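Local coordinates for protein dihydroxyacetone kinase (Citrobacter freundii, PDB 1UN8) that phosphorylates dihydroxyacetone at the expense of ATP, working as a homodimer that needs a divalent metal ion such as magnesium or calcium, at residues A[43-53]-A[166-175]; A[249-260]-A[284-295]. All coordinates share one frame; numbering follows the deposited sequence.

Interaction 1: residues A[43-53]-A[166-175]; sequences RRDLNKNNVAV and AERGYNLATV
R43 and E167 meet head-on in a salt bridge that ties the end of strand 40-43 to the last turn of helix 155-167. Both terminal nitrogens of the guanidinium converge on a single carboxylate oxygen: R43 NH1 lies 2.7 Å from E167 OE1, and R43 NH2 2.8 Å from that same OE1. The oxygen sits at the guanidinium edge, within 8° of its plane, so both N-H groups can point at it, although neither bond is straight. NH1 arrives nearly along the C-O axis and NH2 from the syn side. E167 leaves its helix facing away from 43-53 and bends back at its second torsion (chi2 -75°), which brings the carboxylate round to the arginine; a long, flexible acid suits this detour. OE1 takes a further, weak hydrogen bond from the backbone N of G72.

N50 closes the type I turn 47-50, its N donating to N47 O, and lays its amide against the helix end. There N50 ND2 is 3.0 Å from E167 O, and N50 OD1 is 3.0 Å from G169 CA. G169, with positive phi, is the C' residue of a Schellman motif, in which its N and that of Y170 satisfy A166 O and F165 O. Beyond it, N171 is the N-cap of helix 172-184: its OD1 accepts both T174 N and T174 OG1 from the same face of the amide.

Beta-branched V51 fills the angle between the two helices, placing CG1 4.0 Å from L172 CD1 and its CB against V175 CG2. Small A166 allows V53 CG2 to come within 3.7 Å of its CB. L172 and V175 also pack on L105 of strand 104-109, the neighbour of strand 52-59, so the corner between helices 155-167 and 172-184 lies over the start of these parallel strands.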
loop_
_atom_site.group_PDB
_atom_site.type_symbol
_atom_site.label_atom_id
_atom_site.label_comp_id
_atom_site.label_asym_id
_atom_site.label_seq_id
_atom_site.Cartn_x
_atom_site.Cartn_y
_atom_site.Cartn_z
ATOM N N ARG A 43 -15.265 -9.083 -17.837
ATOM C CA ARG A 43 -16.349 -9.195 -16.877
ATOM C C ARG A 43 -17.326 -10.290 -17.276
ATOM O O ARG A 43 -17.501 -10.571 -18.460
ATOM C CB ARG A 43 -17.078 -7.864 -16.758
ATOM C CG ARG A 43 -17.487 -7.280 -18.079
ATOM C CD ARG A 43 -17.963 -5.845 -17.923
ATOM N NE ARG A 43 -19.233 -5.748 -17.209
ATOM C CZ ARG A 43 -19.941 -4.628 -17.090
ATOM N NH1 ARG A 43 -19.497 -3.499 -17.641
ATOM N NH2 ARG A 43 -21.096 -4.634 -16.430
ATOM N N ARG A 44 -17.945 -10.914 -16.276
ATOM C CA ARG A 44 -18.913 -11.980 -16.507
ATOM C C ARG A 44 -20.285 -11.376 -16.816
ATOM O O ARG A 44 -21.197 -12.063 -17.268
ATOM C CB ARG A 44 -18.964 -12.890 -15.276
ATOM C CG ARG A 44 -17.692 -13.702 -15.095
ATOM C CD ARG A 44 -17.230 -13.712 -13.655
ATOM N NE ARG A 44 -18.115 -14.482 -12.786
ATOM C CZ ARG A 44 -18.248 -15.804 -12.840
ATOM N NH1 ARG A 44 -17.553 -16.505 -13.726
ATOM N NH2 ARG A 44 -19.075 -16.420 -12.010
ATOM N N ASP A 45 -20.402 -10.074 -16.580
ATOM C CA ASP A 45 -21.626 -9.319 -16.840
ATOM C C ASP A 45 -21.682 -8.893 -18.290
ATOM O O ASP A 45 -22.302 -7.882 -18.603
ATOM C CB ASP A 45 -21.657 -8.034 -16.010
ATOM C CG ASP A 45 -21.846 -8.291 -14.547
ATOM O OD1 ASP A 45 -21.071 -9.104 -13.992
ATOM O OD2 ASP A 45 -22.766 -7.673 -13.957
ATOM N N LEU A 46 -21.037 -9.632 -19.181
ATOM C CA LEU A 46 -21.035 -9.227 -20.578
ATOM C C LEU A 46 -22.392 -8.909 -21.196
ATOM O O LEU A 46 -23.206 -9.802 -21.434
ATOM C CB LEU A 46 -20.338 -10.271 -21.439
ATOM C CG LEU A 46 -18.953 -9.834 -21.916
ATOM C CD1 LEU A 46 -18.526 -10.707 -23.085
ATOM C CD2 LEU A 46 -18.998 -8.372 -22.348
ATOM N N ASN A 47 -22.625 -7.622 -21.449
ATOM C CA ASN A 47 -23.860 -7.162 -22.077
ATOM C C ASN A 47 -23.510 -6.403 -23.349
ATOM O O ASN A 47 -23.503 -5.169 -23.368
ATOM C CB ASN A 47 -24.651 -6.245 -21.137
ATOM C CG ASN A 47 -25.885 -5.646 -21.811
ATOM O OD1 ASN A 47 -26.282 -6.069 -22.902
ATOM N ND2 ASN A 47 -26.499 -4.664 -21.157
ATOM N N LYS A 48 -23.228 -7.149 -24.415
ATOM C CA LYS A 48 -22.856 -6.552 -25.694
ATOM C C LYS A 48 -23.856 -5.558 -26.304
ATOM O O LYS A 48 -23.610 -5.010 -27.380
ATOM C CB LYS A 48 -22.547 -7.654 -26.705
ATOM C CG LYS A 48 -21.443 -8.583 -26.254
ATOM C CD LYS A 48 -21.073 -9.574 -27.340
ATOM C CE LYS A 48 -20.075 -10.584 -26.812
ATOM N NZ LYS A 48 -19.658 -11.545 -27.860
ATOM N N ASN A 49 -24.980 -5.319 -25.638
ATOM C CA ASN A 49 -25.951 -4.367 -26.166
ATOM C C ASN A 49 -25.427 -2.973 -25.885
ATOM O O ASN A 49 -25.735 -2.025 -26.605
ATOM C CB ASN A 49 -27.328 -4.545 -25.513
ATOM C CG ASN A 49 -28.045 -5.776 -26.008
ATOM O OD1 ASN A 49 -28.046 -6.059 -27.210
ATOM N ND2 ASN A 49 -28.667 -6.514 -25.090
ATOM N N ASN A 50 -24.642 -2.855 -24.818
ATOM C CA ASN A 50 -24.039 -1.583 -24.457
ATOM C C ASN A 50 -22.657 -1.481 -25.080
ATOM O O ASN A 50 -22.074 -2.481 -25.507
ATOM C CB ASN A 50 -23.923 -1.438 -22.940
ATOM C CG ASN A 50 -25.247 -1.082 -22.287
ATOM O OD1 ASN A 50 -26.060 -0.351 -22.868
ATOM N ND2 ASN A 50 -25.466 -1.577 -21.068
ATOM N N VAL A 51 -22.136 -0.264 -25.149
ATOM C CA VAL A 51 -20.816 -0.050 -25.721
ATOM C C VAL A 51 -19.747 -0.594 -24.787
ATOM O O VAL A 51 -19.804 -0.395 -23.578
ATOM C CB VAL A 51 -20.552 1.447 -25.968
ATOM C CG1 VAL A 51 -19.081 1.669 -26.304
ATOM C CG2 VAL A 51 -21.440 1.948 -27.109
ATOM N N ALA A 52 -18.779 -1.298 -25.354
ATOM C CA ALA A 52 -17.697 -1.852 -24.563
ATOM C C ALA A 52 -16.604 -0.803 -24.326
ATOM O O ALA A 52 -16.239 -0.050 -25.235
ATOM C CB ALA A 52 -17.107 -3.069 -25.277
ATOM N N VAL A 53 -16.096 -0.748 -23.100
ATOM C CA VAL A 53 -15.020 0.176 -22.759
ATOM C C VAL A 53 -13.797 -0.669 -22.384
ATOM O O VAL A 53 -13.711 -1.187 -21.262
ATOM C CB VAL A 53 -15.405 1.069 -21.559
ATOM C CG1 VAL A 53 -14.294 2.057 -21.247
ATOM C CG2 VAL A 53 -16.705 1.809 -21.848
ATOM N N ALA A 166 -21.623 4.380 -20.984
ATOM C CA ALA A 166 -21.694 3.091 -21.665
ATOM C C ALA A 166 -22.719 2.142 -21.042
ATOM O O ALA A 166 -23.467 1.481 -21.766
ATOM C CB ALA A 166 -20.321 2.429 -21.688
ATOM N N GLU A 167 -22.751 2.070 -19.712
ATOM C CA GLU A 167 -23.692 1.189 -19.020
ATOM C C GLU A 167 -25.132 1.601 -19.258
ATOM O O GLU A 167 -26.024 0.759 -19.322
ATOM C CB GLU A 167 -23.421 1.176 -17.509
ATOM C CG GLU A 167 -22.253 0.292 -17.105
ATOM C CD GLU A 167 -22.593 -1.188 -17.141
ATOM O OE1 GLU A 167 -21.653 -2.018 -17.211
ATOM O OE2 GLU A 167 -23.799 -1.519 -17.083
ATOM N N ARG A 168 -25.341 2.904 -19.396
ATOM C CA ARG A 168 -26.665 3.455 -19.610
ATOM C C ARG A 168 -27.084 3.506 -21.074
ATOM O O ARG A 168 -27.893 4.335 -21.470
ATOM C CB ARG A 168 -26.738 4.835 -18.960
ATOM C CG ARG A 168 -26.581 4.725 -17.459
ATOM C CD ARG A 168 -26.486 6.050 -16.733
ATOM N NE ARG A 168 -26.507 5.819 -15.290
ATOM C CZ ARG A 168 -25.580 5.132 -14.622
ATOM N NH1 ARG A 168 -24.538 4.607 -15.262
ATOM N NH2 ARG A 168 -25.712 4.945 -13.313
ATOM N N GLY A 169 -26.513 2.605 -21.868
ATOM C CA GLY A 169 -26.851 2.503 -23.272
ATOM C C GLY A 169 -26.577 3.641 -24.236
ATOM O O GLY A 169 -27.045 3.582 -25.380
ATOM N N TYR A 170 -25.848 4.675 -23.824
ATOM C CA TYR A 170 -25.566 5.756 -24.761
ATOM C C TYR A 170 -24.704 5.214 -25.898
ATOM O O TYR A 170 -24.037 4.196 -25.746
ATOM C CB TYR A 170 -24.852 6.906 -24.070
ATOM C CG TYR A 170 -25.716 7.685 -23.105
ATOM C CD1 TYR A 170 -25.976 7.198 -21.826
ATOM C CD2 TYR A 170 -26.243 8.933 -23.464
ATOM C CE1 TYR A 170 -26.736 7.939 -20.913
ATOM C CE2 TYR A 170 -27.003 9.686 -22.572
ATOM C CZ TYR A 170 -27.247 9.188 -21.291
ATOM O OH TYR A 170 -27.980 9.940 -20.386
ATOM N N ASN A 171 -24.713 5.885 -27.043
ATOM C CA ASN A 171 -23.941 5.399 -28.185
ATOM C C ASN A 171 -22.446 5.698 -28.110
ATOM O O ASN A 171 -22.009 6.598 -27.384
ATOM C CB ASN A 171 -24.511 5.960 -29.497
ATOM C CG ASN A 171 -24.465 7.484 -29.556
ATOM O OD1 ASN A 171 -23.397 8.090 -29.452
ATOM N ND2 ASN A 171 -25.625 8.109 -29.727
ATOM N N LEU A 172 -21.676 4.933 -28.877
ATOM C CA LEU A 172 -20.230 5.082 -28.931
ATOM C C LEU A 172 -19.801 6.539 -29.008
ATOM O O LEU A 172 -18.973 7.002 -28.226
ATOM C CB LEU A 172 -19.683 4.331 -30.142
ATOM C CG LEU A 172 -18.172 4.361 -30.363
ATOM C CD1 LEU A 172 -17.454 4.003 -29.068
ATOM C CD2 LEU A 172 -17.804 3.379 -31.472
ATOM N N ALA A 173 -20.372 7.260 -29.961
ATOM C CA ALA A 173 -20.044 8.662 -30.159
ATOM C C ALA A 173 -20.182 9.456 -28.871
ATOM O O ALA A 173 -19.363 10.326 -28.578
ATOM C CB ALA A 173 -20.941 9.257 -31.240
ATOM N N THR A 174 -21.230 9.161 -28.110
ATOM C CA THR A 174 -21.481 9.865 -26.856
ATOM C C THR A 174 -20.469 9.456 -25.786
ATOM O O THR A 174 -19.970 10.291 -25.029
ATOM C CB THR A 174 -22.913 9.587 -26.361
ATOM O OG1 THR A 174 -23.837 10.012 -27.370
ATOM C CG2 THR A 174 -23.205 10.351 -25.063
ATOM N N VAL A 175 -20.175 8.166 -25.728
ATOM C CA VAL A 175 -19.210 7.662 -24.771
ATOM C C VAL A 175 -17.900 8.413 -25.006
ATOM O O VAL A 175 -17.347 9.029 -24.092
ATOM C CB VAL A 175 -18.990 6.148 -24.962
ATOM C CG1 VAL A 175 -17.974 5.638 -23.952
ATOM C CG2 VAL A 175 -20.312 5.407 -24.804
#

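Interaction 2: residues A[249-260]-A[284-295]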
loop_
_atom_site.group_PDB
_atom_site.type_symbol
_atom_site.label_atom_id
_atom_site.label_comp_id
_atom_site.label_asym_id
_atom_site.label_seq_id
_atom_site.Cartn_x
_atom_site.Cartn_y
_atom_site.Cartn_z
ATOM N N PRO A 249 -8.795 25.618 -14.186
ATOM C CA PRO A 249 -9.515 26.859 -14.486
ATOM C C PRO A 249 -9.416 27.690 -13.204
ATOM O O PRO A 249 -9.252 27.124 -12.123
ATOM C CB PRO A 249 -10.934 26.372 -14.746
ATOM C CG PRO A 249 -10.717 25.024 -15.324
ATOM C CD PRO A 249 -9.655 24.448 -14.433
ATOM N N GLU A 250 -9.517 29.011 -13.293
ATOM C CA GLU A 250 -9.393 29.809 -12.084
ATOM C C GLU A 250 -10.586 29.660 -11.140
ATOM O O GLU A 250 -10.527 30.094 -9.988
ATOM C CB GLU A 250 -9.157 31.282 -12.428
ATOM C CG GLU A 250 -10.411 32.114 -12.581
ATOM C CD GLU A 250 -10.099 33.585 -12.782
ATOM O OE1 GLU A 250 -9.504 33.921 -13.832
ATOM O OE2 GLU A 250 -10.441 34.397 -11.887
ATOM N N THR A 251 -11.665 29.046 -11.611
ATOM C CA THR A 251 -12.829 28.840 -10.756
ATOM C C THR A 251 -13.498 27.511 -11.068
ATOM O O THR A 251 -13.301 26.939 -12.144
ATOM C CB THR A 251 -13.898 29.960 -10.917
ATOM O OG1 THR A 251 -14.539 29.840 -12.193
ATOM C CG2 THR A 251 -13.260 31.342 -10.786
ATOM N N GLY A 252 -14.298 27.035 -10.117
ATOM C CA GLY A 252 -15.001 25.771 -10.288
ATOM C C GLY A 252 -14.707 24.759 -9.189
ATOM O O GLY A 252 -13.622 24.759 -8.601
ATOM N N ARG A 253 -15.680 23.896 -8.910
ATOM C CA ARG A 253 -15.524 22.875 -7.891
ATOM C C ARG A 253 -14.606 21.768 -8.407
ATOM O O ARG A 253 -14.445 21.586 -9.621
ATOM C CB ARG A 253 -16.891 22.305 -7.491
ATOM C CG ARG A 253 -17.885 23.364 -7.005
ATOM C CD ARG A 253 -17.247 24.329 -6.022
ATOM N NE ARG A 253 -16.908 23.695 -4.750
ATOM C CZ ARG A 253 -16.270 24.317 -3.760
ATOM N NH1 ARG A 253 -15.908 25.585 -3.906
ATOM N NH2 ARG A 253 -15.996 23.677 -2.627
ATOM N N LEU A 254 -14.015 21.029 -7.469
ATOM C CA LEU A 254 -13.067 19.973 -7.799
ATOM C C LEU A 254 -13.167 18.702 -6.972
ATOM O O LEU A 254 -13.516 18.702 -5.798
ATOM C CB LEU A 254 -11.618 20.476 -7.620
ATOM C CG LEU A 254 -11.171 21.749 -8.347
ATOM C CD1 LEU A 254 -9.944 22.341 -7.685
ATOM C CD2 LEU A 254 -10.885 21.455 -9.808
ATOM N N ALA A 255 -12.844 17.619 -7.634
ATOM C CA ALA A 255 -12.761 16.317 -6.996
ATOM C C ALA A 255 -11.250 16.027 -7.039
ATOM O O ALA A 255 -10.641 16.190 -8.096
ATOM C CB ALA A 255 -13.542 15.243 -7.748
ATOM N N VAL A 256 -10.636 15.603 -5.945
ATOM C CA VAL A 256 -9.205 15.323 -5.949
ATOM C C VAL A 256 -8.908 13.894 -5.526
ATOM O O VAL A 256 -9.406 13.414 -4.499
ATOM C CB VAL A 256 -8.442 16.299 -5.009
ATOM C CG1 VAL A 256 -6.999 15.861 -4.825
ATOM C CG2 VAL A 256 -8.508 17.712 -5.574
ATOM N N MET A 257 -8.094 13.221 -6.331
ATOM C CA MET A 257 -7.719 11.852 -6.036
ATOM C C MET A 257 -6.279 11.759 -5.521
ATOM O O MET A 257 -5.332 12.159 -6.205
ATOM C CB MET A 257 -7.886 10.986 -7.282
ATOM C CG MET A 257 -7.246 9.617 -7.168
ATOM S SD MET A 257 -7.653 8.535 -8.557
ATOM C CE MET A 257 -7.096 9.531 -9.943
ATOM N N ILE A 258 -6.128 11.250 -4.301
ATOM C CA ILE A 258 -4.815 11.062 -3.678
ATOM C C ILE A 258 -4.442 9.591 -3.886
ATOM O O ILE A 258 -4.969 8.700 -3.219
ATOM C CB ILE A 258 -4.860 11.365 -2.167
ATOM C CG1 ILE A 258 -5.456 12.754 -1.940
ATOM C CG2 ILE A 258 -3.467 11.302 -1.572
ATOM C CD1 ILE A 258 -6.604 12.784 -0.958
ATOM N N ASN A 259 -3.528 9.368 -4.817
ATOM C CA ASN A 259 -3.071 8.047 -5.210
ATOM C C ASN A 259 -1.690 7.668 -4.666
ATOM O O ASN A 259 -0.729 8.432 -4.757
ATOM C CB ASN A 259 -3.057 7.971 -6.738
ATOM C CG ASN A 259 -2.529 6.637 -7.263
ATOM O OD1 ASN A 259 -3.105 5.578 -7.000
ATOM N ND2 ASN A 259 -1.433 6.689 -8.022
ATOM N N ASN A 260 -1.597 6.466 -4.115
ATOM C CA ASN A 260 -0.347 5.975 -3.568
ATOM C C ASN A 260 0.338 5.178 -4.671
ATOM O O ASN A 260 -0.209 4.165 -5.118
ATOM C CB ASN A 260 -0.615 5.068 -2.373
ATOM C CG ASN A 260 0.663 4.666 -1.660
ATOM O OD1 ASN A 260 1.720 4.528 -2.283
ATOM N ND2 ASN A 260 0.573 4.464 -0.351
ATOM N N ARG A 284 -11.964 24.598 -2.792
ATOM C CA ARG A 284 -12.671 24.213 -4.010
ATOM C C ARG A 284 -12.922 22.722 -4.088
ATOM O O ARG A 284 -13.474 22.242 -5.067
ATOM C CB ARG A 284 -11.867 24.653 -5.235
ATOM C CG ARG A 284 -11.583 26.142 -5.266
ATOM C CD ARG A 284 -10.667 26.517 -6.417
ATOM N NE ARG A 284 -11.191 26.068 -7.699
ATOM C CZ ARG A 284 -10.521 26.150 -8.840
ATOM N NH1 ARG A 284 -9.304 26.668 -8.855
ATOM N NH2 ARG A 284 -11.060 25.691 -9.962
ATOM N N ILE A 285 -12.511 21.994 -3.056
ATOM C CA ILE A 285 -12.683 20.548 -3.012
ATOM C C ILE A 285 -14.035 20.118 -2.469
ATOM O O ILE A 285 -14.417 20.520 -1.371
ATOM C CB ILE A 285 -11.627 19.875 -2.111
ATOM C CG1 ILE A 285 -10.235 20.442 -2.402
ATOM C CG2 ILE A 285 -11.653 18.366 -2.339
ATOM C CD1 ILE A 285 -9.340 19.566 -3.153
ATOM N N ASP A 286 -14.746 19.277 -3.214
ATOM C CA ASP A 286 -16.044 18.789 -2.752
ATOM C C ASP A 286 -15.968 17.292 -2.550
ATOM O O ASP A 286 -16.849 16.692 -1.937
ATOM C CB ASP A 286 -17.174 19.108 -3.749
ATOM C CG ASP A 286 -17.502 20.592 -3.809
ATOM O OD1 ASP A 286 -17.403 21.261 -2.754
ATOM O OD2 ASP A 286 -17.871 21.086 -4.900
ATOM N N TRP A 287 -14.913 16.688 -3.087
ATOM C CA TRP A 287 -14.730 15.255 -2.941
ATOM C C TRP A 287 -13.267 14.815 -2.929
ATOM O O TRP A 287 -12.425 15.398 -3.603
ATOM C CB TRP A 287 -15.456 14.489 -4.054
ATOM C CG TRP A 287 -16.915 14.808 -4.203
ATOM C CD1 TRP A 287 -17.475 15.706 -5.072
ATOM C CD2 TRP A 287 -17.998 14.245 -3.455
ATOM N NE1 TRP A 287 -18.835 15.734 -4.909
ATOM C CE2 TRP A 287 -19.185 14.849 -3.922
ATOM C CE3 TRP A 287 -18.081 13.290 -2.434
ATOM C CZ2 TRP A 287 -20.443 14.531 -3.402
ATOM C CZ3 TRP A 287 -19.327 12.974 -1.916
ATOM C CH2 TRP A 287 -20.494 13.593 -2.401
ATOM N N LEU A 288 -12.982 13.788 -2.132
ATOM C CA LEU A 288 -11.655 13.186 -2.066
ATOM C C LEU A 288 -11.799 11.746 -2.532
ATOM O O LEU A 288 -12.764 11.064 -2.184
ATOM C CB LEU A 288 -11.099 13.176 -0.649
ATOM C CG LEU A 288 -10.538 14.471 -0.071
ATOM C CD1 LEU A 288 -9.935 14.161 1.281
ATOM C CD2 LEU A 288 -9.484 15.054 -0.991
ATOM N N ILE A 289 -10.865 11.301 -3.357
ATOM C CA ILE A 289 -10.859 9.926 -3.823
ATOM C C ILE A 289 -9.511 9.419 -3.301
ATOM O O ILE A 289 -8.445 9.802 -3.805
ATOM C CB ILE A 289 -10.909 9.811 -5.371
ATOM C CG1 ILE A 289 -12.159 10.485 -5.943
ATOM C CG2 ILE A 289 -10.953 8.357 -5.765
ATOM C CD1 ILE A 289 -12.115 11.994 -5.895
ATOM N N GLY A 290 -9.563 8.581 -2.270
ATOM C CA GLY A 290 -8.351 8.058 -1.667
ATOM C C GLY A 290 -8.147 8.810 -0.364
ATOM O O GLY A 290 -9.076 9.473 0.078
ATOM N N PRO A 291 -6.953 8.775 0.256
ATOM C CA PRO A 291 -5.740 8.083 -0.189
ATOM C C PRO A 291 -5.912 6.588 -0.366
ATOM O O PRO A 291 -6.500 5.929 0.475
ATOM C CB PRO A 291 -4.723 8.437 0.900
ATOM C CG PRO A 291 -5.559 8.618 2.109
ATOM C CD PRO A 291 -6.732 9.400 1.573
ATOM N N ALA A 292 -5.396 6.070 -1.474
ATOM C CA ALA A 292 -5.473 4.652 -1.782
ATOM C C ALA A 292 -4.518 4.323 -2.930
ATOM O O ALA A 292 -4.119 5.207 -3.694
ATOM C CB ALA A 292 -6.899 4.275 -2.172
ATOM N N SER A 293 -4.150 3.051 -3.039
ATOM C CA SER A 293 -3.284 2.606 -4.116
ATOM C C SER A 293 -4.219 2.287 -5.267
ATOM O O SER A 293 -4.836 1.232 -5.278
ATOM C CB SER A 293 -2.505 1.359 -3.695
ATOM O OG SER A 293 -1.647 1.638 -2.597
ATOM N N LEU A 294 -4.333 3.206 -6.225
ATOM C CA LEU A 294 -5.238 3.039 -7.364
ATOM C C LEU A 294 -4.538 2.766 -8.696
ATOM O O LEU A 294 -4.922 1.849 -9.426
ATOM C CB LEU A 294 -6.127 4.273 -7.463
ATOM C CG LEU A 294 -6.941 4.477 -6.184
ATOM C CD1 LEU A 294 -7.662 5.805 -6.219
ATOM C CD2 LEU A 294 -7.922 3.328 -6.040
ATOM N N VAL A 295 -3.532 3.568 -9.022
ATOM C CA VAL A 295 -2.759 3.377 -10.248
ATOM C C VAL A 295 -1.322 3.441 -9.734
ATOM O O VAL A 295 -0.788 4.529 -9.467
ATOM C CB VAL A 295 -3.011 4.511 -11.273
ATOM C CG1 VAL A 295 -2.133 4.312 -12.488
ATOM C CG2 VAL A 295 -4.473 4.528 -11.698
#
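A classic beta-alpha-beta unit, strand 254-260, helix 266-277 and strand 285-292, brings L254 beside I285 and V256 beside L288 as parallel neighbours. Backbone bonds such as V256 N to W287 O (3.0 Å) and I289 N to V256 O (2.8 Å) join the strands, whose axes run 18° apart. Beta bulges shift the register twice; at the second, G290 has backbone angles that suit glycine, and a cis peptide leads into P291.

At the strand starts two arginines each grip a partner side-on, their coplanar N-H groups suiting the task. R253 NE reaches D286 OD2 at 2.8 Å while R253 NH2 donates to D286 OD1. R284 holds G252 O with NE (2.9 Å) and NH2, and its NH2 also donates to P249 O; L254 CD1 covers a guanidinium face. Within this chain strand 285-292 is outermost in a mixed sheet, and 254-260 lies between it and antiparallel 301-309. V256 and L288 face helix 266-277, whereas M257 turns to helix 155-167 and touches L294 CD1 through SD (3.6 Å).

N259, whose amide offers both acceptor and donor, binds the chain beyond the corner: OD1 accepts L294 N and V295 N (2.9 Å), and ND2 donates to V295 O (2.7 Å). V295 lies beside the substrate-binding residues H61 and K109.

How the interactions relate
Interactions 1 and 2 follow one another along the chain, the first closing before the second opens, and all four segments belong to the DhaK part of the protein. Their centres are 26 Å apart and their nearest atoms about 14 Å, so they do not touch. They belong to two different mixed six-stranded sheets: interaction 1 involves strands 40-43 and 52-59 of one, interaction 2 strands 254-260 and 285-292 of the other. Helix 155-167 bridges them, its C-terminal end entering interaction 1 and its earlier residues I156 and L157 packing on interaction 2. Interaction 1 is the more remote from substrate-binding K109, whose side chain is about 12 Å from that of V53 but about 5 Å from that of V295.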